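PDB 1MKM: IclR transcriptional regulator from Thermotoga maritima, which probably binds DNA as a winged helix-turn-helix transcription factor of the IclR family, and probably acts as a repressor of transcription. Local coordinates for residues Glu12-Ile17 with Ile29-Phe33; Asp90-Thr95 with Val235-Lys239; Gly96-Leu101 with Asp113-Gln119. All coordinates share one frame; numbering follows the deposited sequence.

Contact 1 (Glu12-Ile17 with Ile29-Phe33); sequences EILDFI and IAEKF
Ile13 meets Phe33 with one branch and Ile29 with the other. Its CG1 sits over one face of the Phe33 ring, a CH-pi contact with CG1 3.9 Å from the ring centroid. The approach is 14° off the ring normal, and the carbon is shifted toward the rim of the ring. The other branch, CG2, meets Ile29 CD1 at 3.4 Å, closer than carbons usually pack. Here the two isoleucine side chains cross at about a right angle. Ile13 CG1 lies beside its own backbone N (chi1 -60°) and CG2 lies anti to that N, which splits the two branches between ring and isoleucine. Ile17, one turn on, adds its tip: its CD1 touches Ile29 CD1 at 3.6 Å.

The Phe33 ring also reaches the backbone of helix 6-19 and the foot of a side chain. Phe33 CZ comes within 3.8 Å of Ile13 CA, and Phe33 CE2 is 3.9 Å from Glu12 CB. Phe16 CB meets the ring at its edge, near its plane. The Phe16 ring itself carries Lys32 CE over one face, at 4.4 Å from Phe16 CE1. No hydrogen bond links the two segments.

Phe33 is the first residue to leave helical geometry after helix 26-32. Its N still bonds to Ile29 O, 2.8 Å, which ties the aromatic residue to the last turn. Further out, Met44 of helix 37-50 packs on Ile13, Ile17 and Ile29. Val24, in the loop between the two helices, touches Phe16, Ile17 and Ile29. Three helices thus share one apolar core, the arrangement of the winged helix-turn-helix domain that IclR-type regulators probably use to bind DNA.

Contact 2 (Asp90-Thr95 with Val235-Lys239); sequences DIMKRT and VLKEK
Ile91 meets Lys239 where the end of helix 79-93 lies against helix 226-246. Both helices belong to the GAF-like C-terminal domain of the IclR family and pack on its antiparallel beta-sheet.

The apolar part is centred on Ile91. Its CG1 lies 3.4 Å from Lys239 CG, a tight carbon contact, and the two side chains run alongside each other, pointing opposite ways. Ile91 CG1 also touches Val235 CG1, and its CD1 reaches Leu236 CD1 at 4.2 Å. Ile217 of strand 211-220 packs against both Ile91 and Leu236.

The charged part is a network of Asp90, Arg94, Glu238 and Lys239. Lys239 NZ gives a hydrogen bond of 2.6 Å to Asp90 OD2, at the lone pair pointing away from the other carboxylate oxygen. A bend at chi2 (-63°) turns the lysine chain so that its aliphatic part lies on Ile91 while its amine meets the aspartate. Arg94 NH2 bonds to Glu238 OE2 at 3.2 Å, and the N-H points almost straight at the oxygen (166°). That oxygen lies near the guanidinium plane but is met from above its own carboxylate plane. Asp90 OD2 also sits over a face of the Arg94 guanidinium, 3.1 Å from Arg94 NE, where only charge acts. Arg94 NH2 and Lys239 NZ are 3.8 Å apart; Asp90 OD2, close to both, is likely to ease the repulsion.

Thr95 OG1 is hydrogen-bonded with Glu97 N. The same hydroxyl turns back toward helix 79-93: Thr95 OG1 donates to Ile91 O at 2.7 Å.

Contact 3 (Gly96-Leu101 with Asp113-Gln119); sequences GETVHL and DKVEGEQ
Val99 and Val115 form an antiparallel hydrogen-bonded pair, with Val99 N to Val115 O and Val115 N to Val99 O both 3.0 Å, and the strand axes run 171° apart. They belong to the beta hairpin of strands 98-105 and 108-115, part of the antiparallel sheet of the IclR C-terminal domain. His100 and Lys114 are the next, non-hydrogen-bonded pair.

The two valine side chains share a face, with CB atoms 4.3 Å apart. Helix 79-93 covers this face: Leu88 and Ile91 touch Val99, and Met92 touches Val115.

On the other face, His100 and Lys114 lie side by side and point the same way. With CG anti to the amide nitrogen (chi1 177°) and the chain extended beyond it, Lys114 lays its methylenes along the imidazole. Its CE comes 3.3 Å from His100 CE1. Lys114 CE also touches Thr98 CG2 at 3.7 Å, and Lys114 NZ is hydrogen-bonded to Ser125 OG. With an alanine in place of Lys114, the His100 ring would probably lose its support on this side and Ser125 its amine partner. The His100 side chain is about 6 Å from a bound zinc ion. It is also about 6 Å from the side chain of Cys199, a residue known to bind zinc in this protein.

Past the strands the two segments stay close. Gly117 packs its CA against the backbone of Gly96 and Glu97, with Gly117 CA 3.8 Å from Gly96 O. The Thr98 hydroxyl receives a weak, bent bond from the glycine amide, with Gly117 N 3.1 Å from Thr98 OG1.

From the N terminus, contact 1 comes first. It closes a short loop of 11 residues and joins helices 6-19 and 26-32 in the helix-turn-helix domain. The chain then passes to the C-terminal domain, which holds the other two contacts. Contact 2 opens at the end of helix 79-93 and closes only in helix 226-246, across 139 residues. Contact 3 opens and closes within that span, as a hairpin with 11 residues between its segments. Contacts 2 and 3 touch through Met92, whose CG packs on Glu97 O at 3.4 Å. Contact 1 stands apart, its centre about 43 Å from that of contact 2 and about 34 Å from that of contact 3.

Contact 1 (Glu12-Ile17 with Ile29-Phe33)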
loop_
_atom_site.group_PDB
_atom_site.type_symbol
_atom_site.label_atom_id
_atom_site.label_comp_id
_atom_site.label_asym_id
_atom_site.label_seq_id
_atom_site.Cartn_x
_atom_site.Cartn_y
_atom_site.Cartn_z
ATOM N N GLU B 12 0.894 12.766 29.575
ATOM C CA GLU B 12 1.870 11.693 29.546
ATOM C C GLU B 12 1.245 10.567 28.732
ATOM O O GLU B 12 1.912 9.916 27.929
ATOM C CB GLU B 12 2.202 11.224 30.963
ATOM C CG GLU B 12 3.311 12.038 31.615
ATOM C CD GLU B 12 3.463 11.763 33.102
ATOM O OE1 GLU B 12 3.564 10.578 33.494
ATOM O OE2 GLU B 12 3.490 12.743 33.881
ATOM N N ILE B 13 -0.049 10.350 28.938
ATOM C CA ILE B 13 -0.751 9.315 28.193
ATOM C C ILE B 13 -0.753 9.687 26.704
ATOM O O ILE B 13 -0.433 8.867 25.847
ATOM C CB ILE B 13 -2.201 9.167 28.681
ATOM C CG1 ILE B 13 -2.203 8.798 30.162
ATOM C CG2 ILE B 13 -2.930 8.122 27.850
ATOM C CD1 ILE B 13 -3.552 8.442 30.679
ATOM N N LEU B 14 -1.110 10.937 26.413
ATOM C CA LEU B 14 -1.152 11.417 25.041
ATOM C C LEU B 14 0.230 11.342 24.400
ATOM O O LEU B 14 0.372 10.802 23.305
ATOM C CB LEU B 14 -1.680 12.855 24.997
ATOM C CG LEU B 14 -1.691 13.594 23.646
ATOM C CD1 LEU B 14 -2.621 12.903 22.665
ATOM C CD2 LEU B 14 -2.142 15.047 23.857
ATOM N N ASP B 15 1.251 11.869 25.077
ATOM C CA ASP B 15 2.601 11.834 24.527
ATOM C C ASP B 15 2.968 10.419 24.143
ATOM O O ASP B 15 3.676 10.197 23.156
ATOM C CB ASP B 15 3.627 12.371 25.528
ATOM C CG ASP B 15 5.060 12.276 25.006
ATOM O OD1 ASP B 15 5.692 11.208 25.154
ATOM O OD2 ASP B 15 5.557 13.266 24.429
ATOM N N PHE B 16 2.461 9.462 24.917
ATOM C CA PHE B 16 2.727 8.049 24.685
ATOM C C PHE B 16 2.042 7.474 23.444
ATOM O O PHE B 16 2.639 6.690 22.715
ATOM C CB PHE B 16 2.311 7.228 25.913
ATOM C CG PHE B 16 2.272 5.743 25.664
ATOM C CD1 PHE B 16 3.446 5.031 25.416
ATOM C CD2 PHE B 16 1.057 5.061 25.653
ATOM C CE1 PHE B 16 3.417 3.663 25.157
ATOM C CE2 PHE B 16 1.003 3.694 25.395
ATOM C CZ PHE B 16 2.194 2.988 25.145
ATOM N N ILE B 17 0.790 7.839 23.213
ATOM C CA ILE B 17 0.078 7.308 22.060
ATOM C C ILE B 17 0.685 7.854 20.774
ATOM O O ILE B 17 0.714 7.163 19.751
ATOM C CB ILE B 17 -1.434 7.645 22.144
ATOM C CG1 ILE B 17 -2.006 7.073 23.450
ATOM C CG2 ILE B 17 -2.175 7.079 20.937
ATOM C CD1 ILE B 17 -3.450 7.400 23.677
ATOM N N ILE B 29 -3.475 1.131 28.407
ATOM C CA ILE B 29 -3.104 2.409 28.998
ATOM C C ILE B 29 -3.255 2.329 30.510
ATOM O O ILE B 29 -2.371 2.762 31.253
ATOM C CB ILE B 29 -3.970 3.557 28.454
ATOM C CG1 ILE B 29 -3.458 3.949 27.066
ATOM C CG2 ILE B 29 -3.949 4.742 29.422
ATOM C CD1 ILE B 29 -4.034 5.238 26.526
ATOM N N ALA B 30 -4.376 1.769 30.960
ATOM C CA ALA B 30 -4.627 1.615 32.390
ATOM C C ALA B 30 -3.432 0.888 33.028
ATOM O O ALA B 30 -2.793 1.403 33.948
ATOM C CB ALA B 30 -5.926 0.824 32.616
ATOM N N GLU B 31 -3.127 -0.299 32.517
ATOM C CA GLU B 31 -2.007 -1.083 33.024
ATOM C C GLU B 31 -0.690 -0.317 32.920
ATOM O O GLU B 31 0.251 -0.561 33.679
ATOM C CB GLU B 31 -1.895 -2.400 32.250
ATOM C CG GLU B 31 -3.033 -3.381 32.509
ATOM C CD GLU B 31 -2.822 -4.721 31.819
ATOM O OE1 GLU B 31 -2.875 -4.769 30.568
ATOM O OE2 GLU B 31 -2.597 -5.726 32.532
ATOM N N LYS B 32 -0.634 0.614 31.975
ATOM C CA LYS B 32 0.560 1.417 31.753
ATOM C C LYS B 32 0.736 2.499 32.806
ATOM O O LYS B 32 1.837 2.702 33.317
ATOM C CB LYS B 32 0.500 2.064 30.369
ATOM C CG LYS B 32 1.608 3.085 30.087
ATOM C CD LYS B 32 2.955 2.440 29.858
ATOM C CE LYS B 32 3.990 3.480 29.478
ATOM N NZ LYS B 32 5.254 2.827 29.052
ATOM N N PHE B 33 -0.351 3.194 33.129
ATOM C CA PHE B 33 -0.290 4.272 34.108
ATOM C C PHE B 33 -1.040 3.988 35.401
ATOM O O PHE B 33 -1.824 4.815 35.869
ATOM C CB PHE B 33 -0.807 5.578 33.497
ATOM C CG PHE B 33 -0.019 6.044 32.302
ATOM C CD1 PHE B 33 -0.310 5.567 31.031
ATOM C CD2 PHE B 33 1.036 6.937 32.456
ATOM C CE1 PHE B 33 0.435 5.970 29.932
ATOM C CE2 PHE B 33 1.788 7.347 31.364
ATOM C CZ PHE B 33 1.486 6.861 30.098
#

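Contact 2 (Asp90-Thr95 with Val235-Lys239)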
loop_
_atom_site.group_PDB
_atom_site.type_symbol
_atom_site.label_atom_id
_atom_site.label_comp_id
_atom_site.label_asym_id
_atom_site.label_seq_id
_atom_site.Cartn_x
_atom_site.Cartn_y
_atom_site.Cartn_z
ATOM N N ASP B 90 12.579 24.140 -4.919
ATOM C CA ASP B 90 13.413 24.348 -6.089
ATOM C C ASP B 90 14.866 23.955 -5.793
ATOM O O ASP B 90 15.515 23.283 -6.609
ATOM C CB ASP B 90 13.310 25.805 -6.558
ATOM C CG ASP B 90 14.034 26.062 -7.889
ATOM O OD1 ASP B 90 14.048 25.182 -8.785
ATOM O OD2 ASP B 90 14.578 27.171 -8.035
ATOM N N ILE B 91 15.364 24.350 -4.621
ATOM C CA ILE B 91 16.730 24.020 -4.233
ATOM C C ILE B 91 16.899 22.510 -4.213
ATOM O O ILE B 91 17.965 22.000 -4.539
ATOM C CB ILE B 91 17.085 24.570 -2.829
ATOM C CG1 ILE B 91 16.938 26.094 -2.809
ATOM C CG2 ILE B 91 18.516 24.167 -2.463
ATOM C CD1 ILE B 91 17.210 26.722 -1.468
ATOM N N MET B 92 15.849 21.789 -3.826
ATOM C CA MET B 92 15.940 20.337 -3.783
ATOM C C MET B 92 15.928 19.708 -5.180
ATOM O O MET B 92 16.595 18.694 -5.430
ATOM C CB MET B 92 14.793 19.762 -2.965
ATOM C CG MET B 92 14.760 18.241 -2.925
ATOM S SD MET B 92 13.996 17.447 -4.371
ATOM C CE MET B 92 12.313 17.952 -4.138
ATOM N N LYS B 93 15.165 20.308 -6.087
ATOM C CA LYS B 93 15.066 19.788 -7.441
ATOM C C LYS B 93 16.292 20.137 -8.267
ATOM O O LYS B 93 16.592 19.465 -9.255
ATOM C CB LYS B 93 13.802 20.318 -8.105
ATOM C CG LYS B 93 12.555 19.904 -7.367
ATOM C CD LYS B 93 11.346 20.666 -7.860
ATOM C CE LYS B 93 10.806 20.070 -9.133
ATOM N NZ LYS B 93 10.329 18.686 -8.885
ATOM N N ARG B 94 17.010 21.177 -7.852
ATOM C CA ARG B 94 18.210 21.587 -8.566
ATOM C C ARG B 94 19.497 21.081 -7.928
ATOM O O ARG B 94 20.584 21.359 -8.431
ATOM C CB ARG B 94 18.257 23.106 -8.700
ATOM C CG ARG B 94 17.013 23.666 -9.359
ATOM C CD ARG B 94 17.207 25.092 -9.810
ATOM N NE ARG B 94 17.386 26.021 -8.703
ATOM C CZ ARG B 94 17.724 27.295 -8.853
ATOM N NH1 ARG B 94 17.926 27.790 -10.068
ATOM N NH2 ARG B 94 17.849 28.077 -7.792
ATOM N N THR B 95 19.382 20.338 -6.829
ATOM C CA THR B 95 20.565 19.788 -6.176
ATOM C C THR B 95 20.350 18.313 -5.882
ATOM O O THR B 95 21.309 17.532 -5.845
ATOM C CB THR B 95 20.884 20.488 -4.847
ATOM O OG1 THR B 95 19.864 20.173 -3.892
ATOM C CG2 THR B 95 20.977 22.000 -5.037
ATOM N N VAL B 235 23.355 28.098 -5.029
ATOM C CA VAL B 235 21.898 28.073 -5.108
ATOM C C VAL B 235 21.324 28.545 -3.777
ATOM O O VAL B 235 20.291 29.214 -3.729
ATOM C CB VAL B 235 21.367 26.648 -5.405
ATOM C CG1 VAL B 235 19.870 26.691 -5.672
ATOM C CG2 VAL B 235 22.096 26.058 -6.595
ATOM N N LEU B 236 22.017 28.198 -2.700
ATOM C CA LEU B 236 21.591 28.569 -1.360
ATOM C C LEU B 236 21.524 30.084 -1.238
ATOM O O LEU B 236 20.469 30.652 -0.937
ATOM C CB LEU B 236 22.578 27.997 -0.338
ATOM C CG LEU B 236 22.028 27.366 0.944
ATOM C CD1 LEU B 236 20.803 26.516 0.645
ATOM C CD2 LEU B 236 23.122 26.527 1.578
ATOM N N LYS B 237 22.652 30.741 -1.486
ATOM C CA LYS B 237 22.706 32.192 -1.390
ATOM C C LYS B 237 21.721 32.848 -2.342
ATOM O O LYS B 237 21.167 33.899 -2.035
ATOM C CB LYS B 237 24.120 32.705 -1.675
ATOM C CG LYS B 237 24.721 33.501 -0.522
ATOM C CD LYS B 237 23.804 34.639 -0.077
ATOM C CE LYS B 237 24.398 35.389 1.111
ATOM N NZ LYS B 237 23.514 36.475 1.639
ATOM N N GLU B 238 21.496 32.223 -3.492
ATOM C CA GLU B 238 20.565 32.774 -4.470
ATOM C C GLU B 238 19.152 32.875 -3.895
ATOM O O GLU B 238 18.497 33.915 -4.022
ATOM C CB GLU B 238 20.529 31.913 -5.734
ATOM C CG GLU B 238 19.566 32.441 -6.795
ATOM C CD GLU B 238 19.315 31.449 -7.921
ATOM O OE1 GLU B 238 20.296 30.907 -8.470
ATOM O OE2 GLU B 238 18.135 31.218 -8.264
ATOM N N LYS B 239 18.682 31.790 -3.278
ATOM C CA LYS B 239 17.352 31.768 -2.689
ATOM C C LYS B 239 17.380 32.625 -1.437
ATOM O O LYS B 239 16.438 33.361 -1.159
ATOM C CB LYS B 239 16.934 30.333 -2.334
ATOM C CG LYS B 239 16.804 29.395 -3.532
ATOM C CD LYS B 239 15.708 29.860 -4.488
ATOM C CE LYS B 239 15.517 28.890 -5.655
ATOM N NZ LYS B 239 14.435 29.330 -6.580
#

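Contact 3 (Gly96-Leu101 with Asp113-Gln119)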
loop_
_atom_site.group_PDB
_atom_site.type_symbol
_atom_site.label_atom_id
_atom_site.label_comp_id
_atom_site.label_asym_id
_atom_site.label_seq_id
_atom_site.Cartn_x
_atom_site.Cartn_y
_atom_site.Cartn_z
ATOM N N GLY B 96 19.081 17.946 -5.677
ATOM C CA GLY B 96 18.718 16.571 -5.380
ATOM C C GLY B 96 18.961 16.246 -3.919
ATOM O O GLY B 96 18.789 15.109 -3.471
ATOM N N GLU B 97 19.351 17.268 -3.166
ATOM C CA GLU B 97 19.652 17.111 -1.757
ATOM C C GLU B 97 18.536 17.626 -0.864
ATOM O O GLU B 97 17.752 18.495 -1.261
ATOM C CB GLU B 97 20.945 17.862 -1.427
ATOM C CG GLU B 97 22.111 17.518 -2.334
ATOM C CD GLU B 97 22.371 16.039 -2.379
ATOM O OE1 GLU B 97 22.551 15.436 -1.301
ATOM O OE2 GLU B 97 22.399 15.469 -3.491
ATOM N N THR B 98 18.469 17.072 0.345
ATOM C CA THR B 98 17.494 17.482 1.342
ATOM C C THR B 98 17.830 18.933 1.715
ATOM O O THR B 98 18.999 19.312 1.786
ATOM C CB THR B 98 17.581 16.576 2.578
ATOM O OG1 THR B 98 17.284 15.227 2.189
ATOM C CG2 THR B 98 16.606 17.016 3.648
ATOM N N VAL B 99 16.791 19.732 1.931
ATOM C CA VAL B 99 16.909 21.150 2.264
ATOM C C VAL B 99 16.229 21.427 3.607
ATOM O O VAL B 99 15.144 20.909 3.855
ATOM C CB VAL B 99 16.195 21.997 1.186
ATOM C CG1 VAL B 99 16.317 23.496 1.493
ATOM C CG2 VAL B 99 16.767 21.663 -0.183
ATOM N N HIS B 100 16.857 22.232 4.465
ATOM C CA HIS B 100 16.270 22.578 5.761
ATOM C C HIS B 100 16.162 24.078 5.907
ATOM O O HIS B 100 16.894 24.834 5.271
ATOM C CB HIS B 100 17.118 22.056 6.927
ATOM C CG HIS B 100 17.203 20.567 7.000
ATOM N ND1 HIS B 100 16.288 19.802 7.692
ATOM C CD2 HIS B 100 18.092 19.698 6.462
ATOM C CE1 HIS B 100 16.608 18.525 7.578
ATOM N NE2 HIS B 100 17.700 18.433 6.836
ATOM N N LEU B 101 15.231 24.503 6.752
ATOM C CA LEU B 101 15.031 25.914 7.047
ATOM C C LEU B 101 14.823 25.978 8.548
ATOM O O LEU B 101 13.806 25.490 9.056
ATOM C CB LEU B 101 13.788 26.467 6.340
ATOM C CG LEU B 101 13.502 27.935 6.700
ATOM C CD1 LEU B 101 14.571 28.792 6.078
ATOM C CD2 LEU B 101 12.113 28.391 6.220
ATOM N N ASP B 113 10.672 23.911 8.315
ATOM C CA ASP B 113 10.352 23.389 6.988
ATOM C C ASP B 113 11.475 22.469 6.517
ATOM O O ASP B 113 12.642 22.664 6.860
ATOM C CB ASP B 113 10.165 24.517 5.971
ATOM C CG ASP B 113 9.309 24.093 4.779
ATOM O OD1 ASP B 113 9.318 22.900 4.421
ATOM O OD2 ASP B 113 8.626 24.956 4.191
ATOM N N LYS B 114 11.126 21.454 5.743
ATOM C CA LYS B 114 12.128 20.534 5.238
ATOM C C LYS B 114 11.639 19.867 3.956
ATOM O O LYS B 114 10.506 19.373 3.885
ATOM C CB LYS B 114 12.459 19.466 6.304
ATOM C CG LYS B 114 13.453 18.388 5.866
ATOM C CD LYS B 114 13.365 17.170 6.781
ATOM C CE LYS B 114 14.498 16.187 6.533
ATOM N NZ LYS B 114 14.397 14.963 7.383
ATOM N N VAL B 115 12.484 19.880 2.930
ATOM C CA VAL B 115 12.145 19.226 1.669
ATOM C C VAL B 115 13.055 18.017 1.542
ATOM O O VAL B 115 14.264 18.172 1.391
ATOM C CB VAL B 115 12.417 20.111 0.438
ATOM C CG1 VAL B 115 12.304 19.255 -0.835
ATOM C CG2 VAL B 115 11.455 21.259 0.381
ATOM N N GLU B 116 12.482 16.820 1.586
ATOM C CA GLU B 116 13.289 15.614 1.459
ATOM C C GLU B 116 13.903 15.513 0.066
ATOM O O GLU B 116 13.337 15.987 -0.918
ATOM C CB GLU B 116 12.452 14.365 1.748
ATOM C CG GLU B 116 11.886 14.294 3.157
ATOM C CD GLU B 116 11.292 12.932 3.479
ATOM O OE1 GLU B 116 10.523 12.407 2.645
ATOM O OE2 GLU B 116 11.586 12.384 4.567
ATOM N N GLY B 117 15.075 14.895 0.001
ATOM C CA GLY B 117 15.763 14.728 -1.260
ATOM C C GLY B 117 15.408 13.384 -1.871
ATOM O O GLY B 117 14.601 12.606 -1.329
ATOM N N GLU B 118 16.040 13.112 -2.999
ATOM C CA GLU B 118 15.822 11.890 -3.750
ATOM C C GLU B 118 16.204 10.613 -3.016
ATOM O O GLU B 118 15.602 9.559 -3.244
ATOM C CB GLU B 118 16.571 12.000 -5.078
ATOM C CG GLU B 118 16.045 13.154 -5.926
ATOM C CD GLU B 118 16.890 13.438 -7.150
ATOM O OE1 GLU B 118 17.461 12.483 -7.725
ATOM O OE2 GLU B 118 16.965 14.619 -7.546
ATOM N N GLN B 119 17.211 10.694 -2.156
ATOM C CA GLN B 119 17.640 9.522 -1.391
ATOM C C GLN B 119 17.575 9.792 0.118
ATOM O O GLN B 119 17.710 10.935 0.563
ATOM C CB GLN B 119 19.056 9.101 -1.809
ATOM C CG GLN B 119 19.760 10.100 -2.710
ATOM C CD GLN B 119 20.197 11.352 -1.966
ATOM O OE1 GLN B 119 21.119 11.308 -1.142
ATOM N NE2 GLN B 119 19.535 12.475 -2.246
#